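Local structure of aldose 1-epimerase (Caenorhabditis elegans, 1LUR) at residues 75-79 with 80-84; 126-130 with 131-135. The protein is a GalM homologue that probably acts as an aldose 1-epimerase, interconverting the alpha and beta anomers of aldose sugars. All blocks are in the same frame, centred on the assembly; numbering follows the deposited sequence.

Contact 1: 75-79 with 80-84; sequences NRIKN and STLHF
I77 and L82 meet on the inside of a sharp bend in the chain. From CB, the I77 side chain forks. CG1 stands beside the backbone N (chi1 -68°), which leaves CG2 anti to N and next to the carbonyl carbon, where it approaches the backbone of T81, with I77 CG2 3.6 Å from T81 O. The other branch runs through CG1 to CD1, which ends 4.0 Å from L82 CD2, so two methyls close the apolar side of the bend. The turn itself is a type II beta turn over 77-80, in which S80 N donates to I77 O at 3.0 Å; a weaker bond from T81 N to K78 O overlaps it. N79 and S80 both take positive phi. On the polar side T81 OG1 donates to N79 O at 2.9 Å, coming in above the carbonyl plane. A valine in place of T81 would probably leave the N79 carbonyl without this hydroxyl donor and the turn less firmly fixed. S80 OG turns instead to P97 O, and H98 ND1 meets N79 N. The bend thus joins strand 76-77, paired antiparallel with 99-100, to strand 81-84, paired antiparallel with 87-90, while L82 and F84 touch L166 of strand 165-166.

Contact 2: 126-130 with 131-135; sequences VRANE and QDDGL
N129 and D132 form a capping box, a worked case of a strand passing straight into a single helical turn. N129 OD1 accepts from D132 N at 3.0 Å, almost in line with the side-chain C=O (171°), and in return D132 OD2 takes N129 N on its anti lone pair at 2.9 Å. The planes of the amide and carboxylate are nearly parallel, 8° apart, but offset from each other, although the two side chains cross at about a right angle. This brings N129 OD1 and D132 OD2, both acceptors, within 2.9 Å; their likely mutual repulsion may be eased by R110, a long, weak ion-pair partner of OD2. N129 O is gripped as well, by D132 N and by a second donor. That second bond, from D133 N to N129 O, measures 3.3 Å. Just beyond, D133 OD1 accepts from L135 N at 3.0 Å, an Asx turn, and also forms a salt bridge with R72. The other side is looser. Q131 OE1 stays 3.7 Å from N129 ND2, their amide planes well turned from each other. E130 leaves the backbone with CG anti to N (chi1 -171°) and extends to a water, which donates to E130 OE2 at 2.7 Å and also to G134 O. The turn 130-133 follows strand 121-129, which runs antiparallel between strands 113-118 and 138-147 of the large sheet.

In the fold
Contacts 1 and 2 follow in series along the chain and show two ways of ending a strand, one by a tight beta turn that bends the chain into the next strand and one by a capped helical turn. Their centres are about 15 Å apart, on the same side of the molecule, and lie about 19 and 20 Å from the centre of the chain. They touch directly, with L82 CD2 4.2 Å from L135 CD2. Y99 is a second link: its backbone pairs with I77 of contact 1, while its hydroxyl bonds to D133 O of contact 2. The small two-stranded pairings around 75-84 are thereby joined to the end of a strand in the large antiparallel sheet of this mutarotase-family fold.

Contact 1: 75-79 with 80-84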
loop_
_atom_site.group_PDB
_atom_site.type_symbol
_atom_site.label_atom_id
_atom_site.label_comp_id
_atom_site.label_asym_id
_atom_site.label_seq_id
_atom_site.Cartn_x
_atom_site.Cartn_y
_atom_site.Cartn_z
ATOM N N ASN A 75 -4.991 4.923 -5.591
ATOM C CA ASN A 75 -4.891 4.770 -7.030
ATOM C C ASN A 75 -5.661 5.835 -7.796
ATOM O O ASN A 75 -5.840 6.955 -7.318
ATOM C CB ASN A 75 -5.323 3.363 -7.466
ATOM C CG ASN A 75 -4.589 2.893 -8.713
ATOM O OD1 ASN A 75 -5.009 3.161 -9.838
ATOM N ND2 ASN A 75 -3.467 2.198 -8.514
ATOM N N ARG A 76 -6.163 5.466 -8.965
ATOM C CA ARG A 76 -6.884 6.404 -9.801
ATOM C C ARG A 76 -8.388 6.544 -9.860
ATOM O O ARG A 76 -9.135 5.584 -9.706
ATOM C CB ARG A 76 -6.405 6.200 -11.239
ATOM C CG ARG A 76 -4.889 6.152 -11.378
ATOM C CD ARG A 76 -4.465 5.739 -12.781
ATOM N NE ARG A 76 -3.016 5.794 -12.935
ATOM C CZ ARG A 76 -2.165 4.968 -12.332
ATOM N NH1 ARG A 76 -2.614 4.013 -11.530
ATOM N NH2 ARG A 76 -0.861 5.102 -12.524
ATOM N N ILE A 77 -8.800 7.786 -10.112
ATOM C CA ILE A 77 -10.198 8.164 -10.256
ATOM C C ILE A 77 -10.130 8.465 -11.760
ATOM O O ILE A 77 -9.494 9.441 -12.169
ATOM C CB ILE A 77 -10.561 9.476 -9.533
ATOM C CG1 ILE A 77 -10.491 9.297 -8.012
ATOM C CG2 ILE A 77 -11.955 9.911 -9.968
ATOM C CD1 ILE A 77 -11.458 8.284 -7.453
ATOM N N LYS A 78 -10.760 7.621 -12.572
ATOM C CA LYS A 78 -10.751 7.796 -14.022
ATOM C C LYS A 78 -11.150 9.180 -14.503
ATOM O O LYS A 78 -12.247 9.660 -14.223
ATOM C CB LYS A 78 -11.638 6.744 -14.682
ATOM C CG LYS A 78 -11.581 6.740 -16.204
ATOM C CD LYS A 78 -12.297 5.514 -16.770
ATOM C CE LYS A 78 -12.600 5.676 -18.261
ATOM N NZ LYS A 78 -11.375 5.968 -19.060
ATOM N N ASN A 79 -10.233 9.814 -15.229
ATOM C CA ASN A 79 -10.438 11.150 -15.775
ATOM C C ASN A 79 -10.750 12.215 -14.731
ATOM O O ASN A 79 -11.409 13.215 -15.015
ATOM C CB ASN A 79 -11.522 11.118 -16.855
ATOM C CG ASN A 79 -11.129 10.229 -18.038
ATOM O OD1 ASN A 79 -9.945 10.092 -18.352
ATOM N ND2 ASN A 79 -12.116 9.635 -18.696
ATOM N N SER A 80 -10.259 12.002 -13.517
ATOM C CA SER A 80 -10.479 12.954 -12.439
ATOM C C SER A 80 -11.929 13.368 -12.233
ATOM O O SER A 80 -12.193 14.483 -11.783
ATOM C CB SER A 80 -9.640 14.211 -12.687
ATOM O OG SER A 80 -8.268 13.891 -12.837
ATOM N N THR A 81 -12.863 12.481 -12.562
ATOM C CA THR A 81 -14.276 12.787 -12.397
ATOM C C THR A 81 -15.035 11.557 -11.917
ATOM O O THR A 81 -14.707 10.434 -12.296
ATOM C CB THR A 81 -14.915 13.238 -13.716
ATOM O OG1 THR A 81 -14.058 14.192 -14.360
ATOM C CG2 THR A 81 -16.277 13.877 -13.445
ATOM N N LEU A 82 -16.046 11.772 -11.085
ATOM C CA LEU A 82 -16.858 10.684 -10.559
ATOM C C LEU A 82 -18.221 11.222 -10.181
ATOM O O LEU A 82 -18.424 12.434 -10.107
ATOM C CB LEU A 82 -16.193 10.048 -9.326
ATOM C CG LEU A 82 -16.012 10.897 -8.062
ATOM C CD1 LEU A 82 -17.317 10.951 -7.258
ATOM C CD2 LEU A 82 -14.901 10.295 -7.213
ATOM N N HIS A 83 -19.159 10.313 -9.958
ATOM C CA HIS A 83 -20.501 10.691 -9.579
ATOM C C HIS A 83 -20.753 10.086 -8.209
ATOM O O HIS A 83 -20.541 8.892 -8.007
ATOM C CB HIS A 83 -21.515 10.163 -10.596
ATOM C CG HIS A 83 -21.292 10.678 -11.984
ATOM N ND1 HIS A 83 -20.378 10.115 -12.849
ATOM C CD2 HIS A 83 -21.830 11.732 -12.643
ATOM C CE1 HIS A 83 -20.365 10.798 -13.981
ATOM N NE2 HIS A 83 -21.236 11.786 -13.881
ATOM N N PHE A 84 -21.175 10.915 -7.261
ATOM C CA PHE A 84 -21.448 10.435 -5.918
ATOM C C PHE A 84 -22.797 10.951 -5.447
ATOM O O PHE A 84 -23.006 12.159 -5.366
ATOM C CB PHE A 84 -20.358 10.902 -4.948
ATOM C CG PHE A 84 -20.555 10.412 -3.546
ATOM C CD1 PHE A 84 -20.296 9.086 -3.217
ATOM C CD2 PHE A 84 -21.057 11.259 -2.565
ATOM C CE1 PHE A 84 -20.538 8.609 -1.931
ATOM C CE2 PHE A 84 -21.301 10.792 -1.277
ATOM C CZ PHE A 84 -21.042 9.467 -0.960
#

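Contact 2: 126-130 with 131-135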
loop_
_atom_site.group_PDB
_atom_site.type_symbol
_atom_site.label_atom_id
_atom_site.label_comp_id
_atom_site.label_asym_id
_atom_site.label_seq_id
_atom_site.Cartn_x
_atom_site.Cartn_y
_atom_site.Cartn_z
ATOM N N VAL A 126 -5.948 11.828 11.328
ATOM C CA VAL A 126 -5.995 12.997 10.460
ATOM C C VAL A 126 -7.409 13.183 9.930
ATOM O O VAL A 126 -8.173 12.223 9.819
ATOM C CB VAL A 126 -5.023 12.849 9.266
ATOM C CG1 VAL A 126 -5.550 11.814 8.278
ATOM C CG2 VAL A 126 -4.826 14.199 8.586
ATOM N N ARG A 127 -7.760 14.424 9.616
ATOM C CA ARG A 127 -9.081 14.726 9.097
ATOM C C ARG A 127 -8.940 15.267 7.689
ATOM O O ARG A 127 -7.950 15.920 7.363
ATOM C CB ARG A 127 -9.780 15.775 9.966
ATOM C CG ARG A 127 -10.138 15.308 11.355
ATOM C CD ARG A 127 -10.649 16.480 12.188
ATOM N NE ARG A 127 -11.139 16.052 13.491
ATOM C CZ ARG A 127 -12.287 15.414 13.683
ATOM N NH1 ARG A 127 -13.078 15.130 12.653
ATOM N NH2 ARG A 127 -12.637 15.048 14.910
ATOM N N ALA A 128 -9.940 15.000 6.860
ATOM C CA ALA A 128 -9.927 15.464 5.483
ATOM C C ALA A 128 -11.356 15.673 4.987
ATOM O O ALA A 128 -12.241 14.869 5.268
ATOM C CB ALA A 128 -9.207 14.444 4.598
ATOM N N ASN A 129 -11.572 16.768 4.263
ATOM C CA ASN A 129 -12.882 17.093 3.717
ATOM C C ASN A 129 -12.714 17.573 2.281
ATOM O O ASN A 129 -11.591 17.722 1.798
ATOM C CB ASN A 129 -13.584 18.177 4.548
ATOM C CG ASN A 129 -12.780 19.457 4.648
ATOM O OD1 ASN A 129 -11.980 19.776 3.770
ATOM N ND2 ASN A 129 -13.004 20.213 5.726
ATOM N N GLU A 130 -13.828 17.833 1.604
ATOM C CA GLU A 130 -13.764 18.291 0.222
ATOM C C GLU A 130 -12.815 19.478 0.009
ATOM O O GLU A 130 -12.124 19.533 -1.007
ATOM C CB GLU A 130 -15.174 18.627 -0.293
ATOM C CG GLU A 130 -15.243 18.903 -1.802
ATOM C CD GLU A 130 -16.658 19.196 -2.291
ATOM O OE1 GLU A 130 -17.576 19.231 -1.446
ATOM O OE2 GLU A 130 -16.854 19.391 -3.520
ATOM N N GLN A 131 -12.761 20.421 0.953
ATOM C CA GLN A 131 -11.867 21.571 0.781
ATOM C C GLN A 131 -10.401 21.174 0.750
ATOM O O GLN A 131 -9.592 21.839 0.107
ATOM C CB GLN A 131 -12.053 22.616 1.887
ATOM C CG GLN A 131 -13.222 23.557 1.688
ATOM C CD GLN A 131 -14.447 23.117 2.453
ATOM O OE1 GLN A 131 -14.389 22.904 3.671
ATOM N NE2 GLN A 131 -15.571 22.986 1.753
ATOM N N ASP A 132 -10.058 20.100 1.453
ATOM C CA ASP A 132 -8.678 19.634 1.492
ATOM C C ASP A 132 -8.230 18.925 0.224
ATOM O O ASP A 132 -7.114 19.146 -0.252
ATOM C CB ASP A 132 -8.450 18.650 2.648
ATOM C CG ASP A 132 -8.653 19.273 4.003
ATOM O OD1 ASP A 132 -8.004 20.301 4.289
ATOM O OD2 ASP A 132 -9.450 18.722 4.788
ATOM N N ASP A 133 -9.098 18.082 -0.331
ATOM C CA ASP A 133 -8.741 17.338 -1.535
ATOM C C ASP A 133 -9.740 17.262 -2.683
ATOM O O ASP A 133 -9.512 16.529 -3.644
ATOM C CB ASP A 133 -8.390 15.920 -1.117
ATOM C CG ASP A 133 -9.489 15.283 -0.276
ATOM O OD1 ASP A 133 -10.673 15.614 -0.507
ATOM O OD2 ASP A 133 -9.180 14.453 0.603
ATOM N N GLY A 134 -10.854 17.979 -2.579
ATOM C CA GLY A 134 -11.835 17.943 -3.648
ATOM C C GLY A 134 -12.719 16.708 -3.713
ATOM O O GLY A 134 -13.619 16.641 -4.552
ATOM N N LEU A 135 -12.470 15.717 -2.861
ATOM C CA LEU A 135 -13.295 14.513 -2.879
ATOM C C LEU A 135 -14.539 14.782 -2.012
ATOM O O LEU A 135 -14.513 15.632 -1.120
ATOM C CB LEU A 135 -12.483 13.302 -2.390
ATOM C CG LEU A 135 -11.439 12.786 -3.406
ATOM C CD1 LEU A 135 -10.461 11.828 -2.735
ATOM C CD2 LEU A 135 -12.148 12.085 -4.577
HETATM O O HOH W 1 -14.881 18.948 -5.341
#